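Local coordinates for BRO1 protein (Saccharomyces cerevisiae, PDB 1ZB1) that sorts cargo proteins into intralumenal vesicles of the multivesicular body and recruits the deubiquitinase DOA4 to endosomes, at residues S77-L82 against F120-T125; M95-Y100 against H116-E121. All blocks are in the same frame, centred on the assembly; numbering follows the deposited sequence.

Contact 1 of 2, residues S77-L82 against F120-T125; sequences SFLEHL and FEKSCT
Glu-80 leaves its helix with CG anti to the backbone N (chi1 -170°) and bends at chi2, while Lys-122 sets CG anti to its carbonyl carbon and runs straight until a bend at chi3 (55°) swings the ammonium across. The chains cross obliquely and meet at their tips: Lys-122 NZ donates to Glu-80 OE1 at 3.0 Å, a salt bridge that uses the syn lone pair of that oxygen, on the side of its fellow OE2. Beside the salt bridge the contact is apolar. Leu-79 points at the other helix in a somewhat strained rotamer, chi1 (-96°) and chi2 both off the staggered values, and slides past Lys-122 in the opposite direction, so that Leu-79 CB rests on Lys-122 CG at 3.8 Å. Its CD2 methyl touches CG of the preceding residue, Glu-121, at 3.7 Å, the two side chains crossing at about a right angle. Thr-125, one turn on from Glu-121, comes within 4.3 Å of Leu-79 CD2 with its OG1, which is turned back to Glu-121 O at 2.9 Å; that carbonyl also takes the backbone N-H of Thr-125, so the hydroxyl is held within its own helix. The segments run nearly antiparallel, their axes 10.0 Å apart at closest approach, and Leu-79 and the aliphatic part of Lys-122 meet between them. Outside the pair, Tyr-83 adds a cation-pi contact to Lys-122, and the carboxylate of Glu-121 turns away to Trp-99. The contact thus joins helices 65-86 and 118-139 of the Bro1 domain through Leu-79 packed on the lysine and glutamate chains, beside a buried ion pair. With carboxylate and ring both beside it, the ammonium of Lys-122 would be expected to stay protonated despite its burial.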
ATOM      1  N   SER A  77      -1.062   7.813 -18.853  1.00 17.62           N
ATOM      2  CA  SER A  77      -0.349   8.885 -19.548  1.00 18.34           C
ATOM      3  C   SER A  77      -1.228   9.465 -20.646  1.00 17.16           C
ATOM      4  O   SER A  77      -1.303  10.681 -20.808  1.00 17.70           O
ATOM      5  CB  SER A  77       0.969   8.384 -20.156  1.00 20.81           C
ATOM      6  OG  SER A  77       1.900   8.048 -19.140  1.00 25.78           O
ATOM      7  N   PHE A  78      -1.892   8.594 -21.400  1.00 15.83           N
ATOM      8  CA  PHE A  78      -2.777   9.036 -22.476  1.00 15.26           C
ATOM      9  C   PHE A  78      -3.841   9.963 -21.903  1.00 17.72           C
ATOM     10  O   PHE A  78      -4.133  11.022 -22.460  1.00 17.57           O
ATOM     11  CB  PHE A  78      -3.479   7.844 -23.131  1.00 15.55           C
ATOM     12  CG  PHE A  78      -4.608   8.247 -24.043  1.00 15.60           C
ATOM     13  CD1 PHE A  78      -4.353   8.664 -25.345  1.00 16.56           C
ATOM     14  CD2 PHE A  78      -5.918   8.286 -23.572  1.00 14.16           C
ATOM     15  CE1 PHE A  78      -5.387   9.117 -26.171  1.00 17.88           C
ATOM     16  CE2 PHE A  78      -6.956   8.738 -24.390  1.00 13.85           C
ATOM     17  CZ  PHE A  78      -6.688   9.155 -25.690  1.00 16.11           C
ATOM     18  N   LEU A  79      -4.427   9.532 -20.790  1.00 17.45           N
ATOM     19  CA  LEU A  79      -5.477  10.285 -20.102  1.00 18.98           C
ATOM     20  C   LEU A  79      -4.994  11.623 -19.560  1.00 19.91           C
ATOM     21  O   LEU A  79      -5.712  12.623 -19.637  1.00 20.18           O
ATOM     22  CB  LEU A  79      -6.018   9.466 -18.928  1.00 19.51           C
ATOM     23  CG  LEU A  79      -7.276   8.597 -19.004  1.00 22.51           C
ATOM     24  CD1 LEU A  79      -7.749   8.354 -20.428  1.00 18.42           C
ATOM     25  CD2 LEU A  79      -6.981   7.312 -18.271  1.00 17.57           C
ATOM     26  N   GLU A  80      -3.794  11.631 -18.986  1.00 20.28           N
ATOM     27  CA  GLU A  80      -3.246  12.853 -18.412  1.00 22.59           C
ATOM     28  C   GLU A  80      -3.019  13.912 -19.494  1.00 22.62           C
ATOM     29  O   GLU A  80      -3.361  15.084 -19.306  1.00 22.19           O
ATOM     30  CB  GLU A  80      -1.941  12.551 -17.659  1.00 22.13           C
ATOM     31  CG  GLU A  80      -1.422  13.721 -16.838  1.00 26.29           C
ATOM     32  CD  GLU A  80      -2.376  14.130 -15.724  1.00 30.32           C
ATOM     33  OE1 GLU A  80      -3.577  14.354 -16.004  1.00 33.10           O
ATOM     34  OE2 GLU A  80      -1.923  14.243 -14.569  1.00 32.43           O
ATOM     35  N   HIS A  81      -2.446  13.504 -20.623  1.00 23.00           N
ATOM     36  CA  HIS A  81      -2.217  14.437 -21.721  1.00 23.62           C
ATOM     37  C   HIS A  81      -3.549  14.909 -22.304  1.00 23.26           C
ATOM     38  O   HIS A  81      -3.673  16.060 -22.722  1.00 23.05           O
ATOM     39  CB  HIS A  81      -1.379  13.790 -22.830  1.00 23.97           C
ATOM     40  CG  HIS A  81       0.088  13.742 -22.536  1.00 26.50           C
ATOM     41  ND1 HIS A  81       0.756  12.567 -22.262  1.00 26.41           N
ATOM     42  CD2 HIS A  81       1.020  14.724 -22.486  1.00 25.70           C
ATOM     43  CE1 HIS A  81       2.036  12.827 -22.057  1.00 25.86           C
ATOM     44  NE2 HIS A  81       2.222  14.128 -22.185  1.00 26.58           N
ATOM     45  N   LEU A  82      -4.538  14.015 -22.343  1.00 22.74           N
ATOM     46  CA  LEU A  82      -5.857  14.362 -22.865  1.00 23.32           C
ATOM     47  C   LEU A  82      -6.467  15.423 -21.954  1.00 24.37           C
ATOM     48  O   LEU A  82      -7.075  16.392 -22.419  1.00 23.89           O
ATOM     49  CB  LEU A  82      -6.767  13.126 -22.894  1.00 23.85           C
ATOM     50  CG  LEU A  82      -8.194  13.323 -23.421  1.00 23.55           C
ATOM     51  CD1 LEU A  82      -8.162  13.845 -24.852  1.00 22.38           C
ATOM     52  CD2 LEU A  82      -8.943  12.000 -23.363  1.00 25.18           C
ATOM     53  N   PHE A 120     -12.757  10.621 -13.455  1.00 17.05           N
ATOM     54  CA  PHE A 120     -13.289   9.323 -13.038  1.00 15.31           C
ATOM     55  C   PHE A 120     -12.433   8.204 -13.655  1.00 16.01           C
ATOM     56  O   PHE A 120     -11.960   7.314 -12.946  1.00 14.95           O
ATOM     57  CB  PHE A 120     -14.754   9.181 -13.487  1.00 16.61           C
ATOM     58  CG  PHE A 120     -15.420   7.897 -13.042  1.00 16.59           C
ATOM     59  CD1 PHE A 120     -15.431   7.525 -11.700  1.00 15.96           C
ATOM     60  CD2 PHE A 120     -16.071   7.078 -13.965  1.00 18.01           C
ATOM     61  CE1 PHE A 120     -16.081   6.359 -11.274  1.00 16.38           C
ATOM     62  CE2 PHE A 120     -16.728   5.904 -13.550  1.00 17.96           C
ATOM     63  CZ  PHE A 120     -16.729   5.549 -12.201  1.00 16.65           C
ATOM     64  N   GLU A 121     -12.222   8.266 -14.968  1.00 15.41           N
ATOM     65  CA  GLU A 121     -11.418   7.251 -15.668  1.00 15.58           C
ATOM     66  C   GLU A 121      -9.982   7.229 -15.112  1.00 16.12           C
ATOM     67  O   GLU A 121      -9.408   6.158 -14.904  1.00 14.31           O
ATOM     68  CB  GLU A 121     -11.419   7.519 -17.186  1.00 13.14           C
ATOM     69  CG  GLU A 121     -10.616   6.506 -18.033  1.00 13.73           C
ATOM     70  CD  GLU A 121     -11.370   5.213 -18.342  1.00 16.69           C
ATOM     71  OE1 GLU A 121     -12.234   4.802 -17.546  1.00 17.72           O
ATOM     72  OE2 GLU A 121     -11.083   4.595 -19.392  1.00 18.45           O
ATOM     73  N   LYS A 122      -9.423   8.409 -14.840  1.00 16.27           N
ATOM     74  CA  LYS A 122      -8.074   8.527 -14.285  1.00 18.01           C
ATOM     75  C   LYS A 122      -7.959   7.933 -12.882  1.00 18.00           C
ATOM     76  O   LYS A 122      -7.094   7.097 -12.620  1.00 18.23           O
ATOM     77  CB  LYS A 122      -7.643  10.001 -14.210  1.00 18.04           C
ATOM     78  CG  LYS A 122      -7.147  10.593 -15.513  1.00 15.90           C
ATOM     79  CD  LYS A 122      -7.048  12.120 -15.435  1.00 18.72           C
ATOM     80  CE  LYS A 122      -6.187  12.585 -14.263  1.00 22.58           C
ATOM     81  NZ  LYS A 122      -6.010  14.067 -14.248  1.00 22.88           N
ATOM     82  N   SER A 123      -8.824   8.380 -11.975  1.00 16.24           N
ATOM     83  CA  SER A 123      -8.784   7.905 -10.598  1.00 16.68           C
ATOM     84  C   SER A 123      -8.922   6.388 -10.495  1.00 14.66           C
ATOM     85  O   SER A 123      -8.198   5.746  -9.724  1.00 14.23           O
ATOM     86  CB  SER A 123      -9.876   8.598  -9.758  1.00 18.05           C
ATOM     87  OG  SER A 123     -11.174   8.325 -10.253  1.00 33.63           O
ATOM     88  N   CYS A 124      -9.840   5.811 -11.266  1.00 13.11           N
ATOM     89  CA  CYS A 124     -10.039   4.364 -11.219  1.00 15.84           C
ATOM     90  C   CYS A 124      -8.808   3.614 -11.746  1.00 16.15           C
ATOM     91  O   CYS A 124      -8.392   2.600 -11.179  1.00 15.72           O
ATOM     92  CB  CYS A 124     -11.288   3.975 -12.010  1.00 16.33           C
ATOM     93  SG  CYS A 124     -12.846   4.432 -11.178  1.00 18.60           S
ATOM     94  N   THR A 125      -8.230   4.118 -12.827  1.00 16.05           N
ATOM     95  CA  THR A 125      -7.038   3.508 -13.396  1.00 15.40           C
ATOM     96  C   THR A 125      -5.869   3.578 -12.390  1.00 15.45           C
ATOM     97  O   THR A 125      -5.144   2.600 -12.198  1.00 13.18           O
ATOM     98  CB  THR A 125      -6.633   4.226 -14.707  1.00 17.84           C
ATOM     99  OG1 THR A 125      -7.614   3.967 -15.719  1.00 28.29           O
ATOM    100  CG2 THR A 125      -5.269   3.737 -15.184  1.00  7.05           C
TER

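Contact 2 of 2, residues M95-Y100 against H116-E121; sequences MDFTWY and HTLAFE
From its CB outward, Phe-97 lies against the first turn of helix 118-139. Its CB approaches Phe-120 CD2 at 4.1 Å. CD2 comes within 3.2 Å of Glu-121 CD, while across the ring CE1 has His-116 O near the ring plane at its edge, 3.6 Å away. Leu-118 CD2 lies obliquely, near both CE1 and the tip atom CZ, 4.1 Å from CZ. Glu-121 CB sits almost exactly over the ring centre, 3.7 Å from the centroid, as a CH-pi contact, with Met-95 CB on the opposite face, offset toward the rim. Glu-121 bends at chi2 (82°) across the phenyl, which carries OE1 to Trp-99: the indole NE1 donates to Glu-121 OE1 at 2.7 Å, in the indole plane but from above the carboxylate plane. Arg-56 (salt bridge) and Tyr-75 (hydrogen bond) hold OE2, so this buried carboxylate is gripped at both oxygens and probably stays ionised. The same indole turns its edge to the face of Phe-120, planes at 88°, in a T-shaped pair. Before the strand, His-116 ND1 donates to Met-95 O at 2.8 Å, from above the carbonyl plane, and a water links Met-95 N to His-116 O. Thr-117 is the N-cap, its side chain accepting a weak bond from Phe-120 N. The arrangement is a two-stranded antiparallel hairpin, 97-100 with 112-115, whose second strand leads into a capped helix and whose first lays Phe-97 and Trp-99 on that helix.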
ATOM      1  N   MET A  95     -17.819   9.753 -23.263  1.00 20.89           N
ATOM      2  CA  MET A  95     -17.353   8.374 -23.228  1.00 21.27           C
ATOM      3  C   MET A  95     -18.038   7.736 -22.026  1.00 21.32           C
ATOM      4  O   MET A  95     -18.067   8.327 -20.944  1.00 20.01           O
ATOM      5  CB  MET A  95     -15.835   8.321 -23.046  1.00 20.91           C
ATOM      6  CG  MET A  95     -15.049   8.982 -24.172  1.00 22.66           C
ATOM      7  SD  MET A  95     -15.473   8.299 -25.774  1.00 24.35           S
ATOM      8  CE  MET A  95     -14.989   6.581 -25.557  1.00 33.89           C
ATOM      9  N   ASP A  96     -18.594   6.544 -22.205  1.00 19.40           N
ATOM     10  CA  ASP A  96     -19.278   5.881 -21.103  1.00 19.99           C
ATOM     11  C   ASP A  96     -18.340   5.088 -20.190  1.00 19.20           C
ATOM     12  O   ASP A  96     -18.446   3.870 -20.099  1.00 18.41           O
ATOM     13  CB  ASP A  96     -20.381   4.953 -21.627  1.00 22.68           C
ATOM     14  CG  ASP A  96     -21.562   5.713 -22.221  1.00 26.84           C
ATOM     15  OD1 ASP A  96     -21.879   6.824 -21.739  1.00 26.08           O
ATOM     16  OD2 ASP A  96     -22.185   5.180 -23.160  1.00 27.11           O
ATOM     17  N   PHE A  97     -17.438   5.790 -19.515  1.00 16.83           N
ATOM     18  CA  PHE A  97     -16.494   5.173 -18.582  1.00 16.59           C
ATOM     19  C   PHE A  97     -17.311   4.488 -17.478  1.00 17.03           C
ATOM     20  O   PHE A  97     -17.998   5.159 -16.690  1.00 16.98           O
ATOM     21  CB  PHE A  97     -15.593   6.253 -17.971  1.00 16.18           C
ATOM     22  CG  PHE A  97     -14.771   7.021 -18.985  1.00 16.61           C
ATOM     23  CD1 PHE A  97     -14.751   8.414 -18.970  1.00 16.74           C
ATOM     24  CD2 PHE A  97     -13.964   6.352 -19.905  1.00 17.97           C
ATOM     25  CE1 PHE A  97     -13.936   9.135 -19.853  1.00 18.05           C
ATOM     26  CE2 PHE A  97     -13.143   7.057 -20.792  1.00 14.45           C
ATOM     27  CZ  PHE A  97     -13.125   8.446 -20.768  1.00 16.09           C
ATOM     28  N   THR A  98     -17.225   3.162 -17.413  1.00 16.48           N
ATOM     29  CA  THR A  98     -17.996   2.388 -16.442  1.00 15.98           C
ATOM     30  C   THR A  98     -17.138   1.508 -15.534  1.00 16.69           C
ATOM     31  O   THR A  98     -16.486   0.562 -15.997  1.00 16.50           O
ATOM     32  CB  THR A  98     -19.039   1.512 -17.192  1.00 13.58           C
ATOM     33  OG1 THR A  98     -19.873   2.361 -17.998  1.00 16.59           O
ATOM     34  CG2 THR A  98     -19.910   0.724 -16.213  1.00 14.04           C
ATOM     35  N   TRP A  99     -17.146   1.817 -14.237  1.00 15.76           N
ATOM     36  CA  TRP A  99     -16.355   1.060 -13.259  1.00 15.35           C
ATOM     37  C   TRP A  99     -17.138   0.462 -12.093  1.00 17.34           C
ATOM     38  O   TRP A  99     -18.056   1.087 -11.556  1.00 15.15           O
ATOM     39  CB  TRP A  99     -15.235   1.936 -12.680  1.00 16.29           C
ATOM     40  CG  TRP A  99     -14.200   2.333 -13.689  1.00 17.72           C
ATOM     41  CD1 TRP A  99     -14.281   3.351 -14.591  1.00 18.91           C
ATOM     42  CD2 TRP A  99     -12.945   1.686 -13.923  1.00 14.61           C
ATOM     43  NE1 TRP A  99     -13.149   3.380 -15.379  1.00 19.32           N
ATOM     44  CE2 TRP A  99     -12.314   2.367 -14.989  1.00 16.40           C
ATOM     45  CE3 TRP A  99     -12.289   0.593 -13.336  1.00 16.54           C
ATOM     46  CZ2 TRP A  99     -11.058   1.994 -15.481  1.00 16.13           C
ATOM     47  CZ3 TRP A  99     -11.030   0.222 -13.830  1.00 17.72           C
ATOM     48  CH2 TRP A  99     -10.434   0.923 -14.892  1.00 12.79           C
ATOM     49  N   TYR A 100     -16.741  -0.745 -11.698  1.00 16.81           N
ATOM     50  CA  TYR A 100     -17.356  -1.456 -10.582  1.00 17.49           C
ATOM     51  C   TYR A 100     -16.540  -1.257  -9.304  1.00 18.13           C
ATOM     52  O   TYR A 100     -15.320  -1.089  -9.353  1.00 16.63           O
ATOM     53  CB  TYR A 100     -17.412  -2.968 -10.861  1.00 18.41           C
ATOM     54  CG  TYR A 100     -18.378  -3.407 -11.941  1.00 20.30           C
ATOM     55  CD1 TYR A 100     -18.060  -3.280 -13.296  1.00 20.87           C
ATOM     56  CD2 TYR A 100     -19.605  -3.985 -11.601  1.00 21.87           C
ATOM     57  CE1 TYR A 100     -18.943  -3.725 -14.289  1.00 22.69           C
ATOM     58  CE2 TYR A 100     -20.492  -4.427 -12.583  1.00 23.33           C
ATOM     59  CZ  TYR A 100     -20.156  -4.299 -13.917  1.00 24.18           C
ATOM     60  OH  TYR A 100     -21.027  -4.759 -14.872  1.00 25.51           O
ATOM     61  N   HIS A 116     -18.798  10.601 -17.296  1.00 18.51           N
ATOM     62  CA  HIS A 116     -18.042  11.078 -18.453  1.00 18.50           C
ATOM     63  C   HIS A 116     -16.744  11.847 -18.182  1.00 19.03           C
ATOM     64  O   HIS A 116     -15.952  12.064 -19.100  1.00 18.32           O
ATOM     65  CB  HIS A 116     -18.918  11.979 -19.334  1.00 19.64           C
ATOM     66  CG  HIS A 116     -20.157  11.323 -19.860  1.00 19.58           C
ATOM     67  ND1 HIS A 116     -20.174  10.036 -20.353  1.00 21.45           N
ATOM     68  CD2 HIS A 116     -21.406  11.809 -20.047  1.00 19.14           C
ATOM     69  CE1 HIS A 116     -21.376   9.759 -20.822  1.00 20.32           C
ATOM     70  NE2 HIS A 116     -22.143  10.818 -20.649  1.00 19.55           N
ATOM     71  N   THR A 117     -16.522  12.277 -16.950  1.00 19.40           N
ATOM     72  CA  THR A 117     -15.319  13.045 -16.655  1.00 21.74           C
ATOM     73  C   THR A 117     -14.036  12.226 -16.739  1.00 20.94           C
ATOM     74  O   THR A 117     -14.011  11.041 -16.396  1.00 18.23           O
ATOM     75  CB  THR A 117     -15.396  13.683 -15.261  1.00 25.47           C
ATOM     76  OG1 THR A 117     -15.246  12.666 -14.264  1.00 27.71           O
ATOM     77  CG2 THR A 117     -16.749  14.383 -15.071  1.00 30.23           C
ATOM     78  N   LEU A 118     -12.967  12.871 -17.199  1.00 19.96           N
ATOM     79  CA  LEU A 118     -11.678  12.207 -17.311  1.00 20.53           C
ATOM     80  C   LEU A 118     -11.157  11.864 -15.915  1.00 20.33           C
ATOM     81  O   LEU A 118     -10.447  10.876 -15.744  1.00 20.43           O
ATOM     82  CB  LEU A 118     -10.680  13.101 -18.066  1.00 19.07           C
ATOM     83  CG  LEU A 118     -11.054  13.381 -19.534  1.00 20.72           C
ATOM     84  CD1 LEU A 118      -9.993  14.250 -20.206  1.00 19.79           C
ATOM     85  CD2 LEU A 118     -11.196  12.054 -20.286  1.00 19.27           C
ATOM     86  N   ALA A 119     -11.527  12.666 -14.914  1.00 19.09           N
ATOM     87  CA  ALA A 119     -11.097  12.411 -13.537  1.00 18.85           C
ATOM     88  C   ALA A 119     -11.565  11.041 -13.037  1.00 20.50           C
ATOM     89  O   ALA A 119     -10.859  10.379 -12.267  1.00 20.71           O
ATOM     90  CB  ALA A 119     -11.621  13.510 -12.599  1.00 20.98           C
ATOM     91  N   PHE A 120     -12.757  10.621 -13.455  1.00 17.05           N
ATOM     92  CA  PHE A 120     -13.289   9.323 -13.038  1.00 15.31           C
ATOM     93  C   PHE A 120     -12.433   8.204 -13.655  1.00 16.01           C
ATOM     94  O   PHE A 120     -11.960   7.314 -12.946  1.00 14.95           O
ATOM     95  CB  PHE A 120     -14.754   9.181 -13.487  1.00 16.61           C
ATOM     96  CG  PHE A 120     -15.420   7.897 -13.042  1.00 16.59           C
ATOM     97  CD1 PHE A 120     -15.431   7.525 -11.700  1.00 15.96           C
ATOM     98  CD2 PHE A 120     -16.071   7.078 -13.965  1.00 18.01           C
ATOM     99  CE1 PHE A 120     -16.081   6.359 -11.274  1.00 16.38           C
ATOM    100  CE2 PHE A 120     -16.728   5.904 -13.550  1.00 17.96           C
ATOM    101  CZ  PHE A 120     -16.729   5.549 -12.201  1.00 16.65           C
ATOM    102  N   GLU A 121     -12.222   8.266 -14.968  1.00 15.41           N
ATOM    103  CA  GLU A 121     -11.418   7.251 -15.668  1.00 15.58           C
ATOM    104  C   GLU A 121      -9.982   7.229 -15.112  1.00 16.12           C
ATOM    105  O   GLU A 121      -9.408   6.158 -14.904  1.00 14.31           O
ATOM    106  CB  GLU A 121     -11.419   7.519 -17.186  1.00 13.14           C
ATOM    107  CG  GLU A 121     -10.616   6.506 -18.033  1.00 13.73           C
ATOM    108  CD  GLU A 121     -11.370   5.213 -18.342  1.00 16.69           C
ATOM    109  OE1 GLU A 121     -12.234   4.802 -17.546  1.00 17.72           O
ATOM    110  OE2 GLU A 121     -11.083   4.595 -19.392  1.00 18.45           O
TER
HETATM  111  O   HOH W   1     -15.897  11.832 -21.857  1.00 21.09           O

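In the fold
From the N terminus, helix 65-86 comes first and supplies residues 77-82; the chain then passes through a loop into the hairpin of strands 97-100 and 112-115, and returns as helix 118-139. Contact 2 closes the shorter loop, with 15 residues between its segments, and nests inside contact 1, whose segments stand 37 residues apart. Both loops end on the start of helix 118-139, sharing Phe-120 and Glu-121, and their centres are 9 Å apart. Direct packing joins them as well: Leu-82 touches Leu-118, and Cys-124 lies against Trp-99. One helix is thereby tied to both its preceding helix and the hairpin within the Bro1 domain.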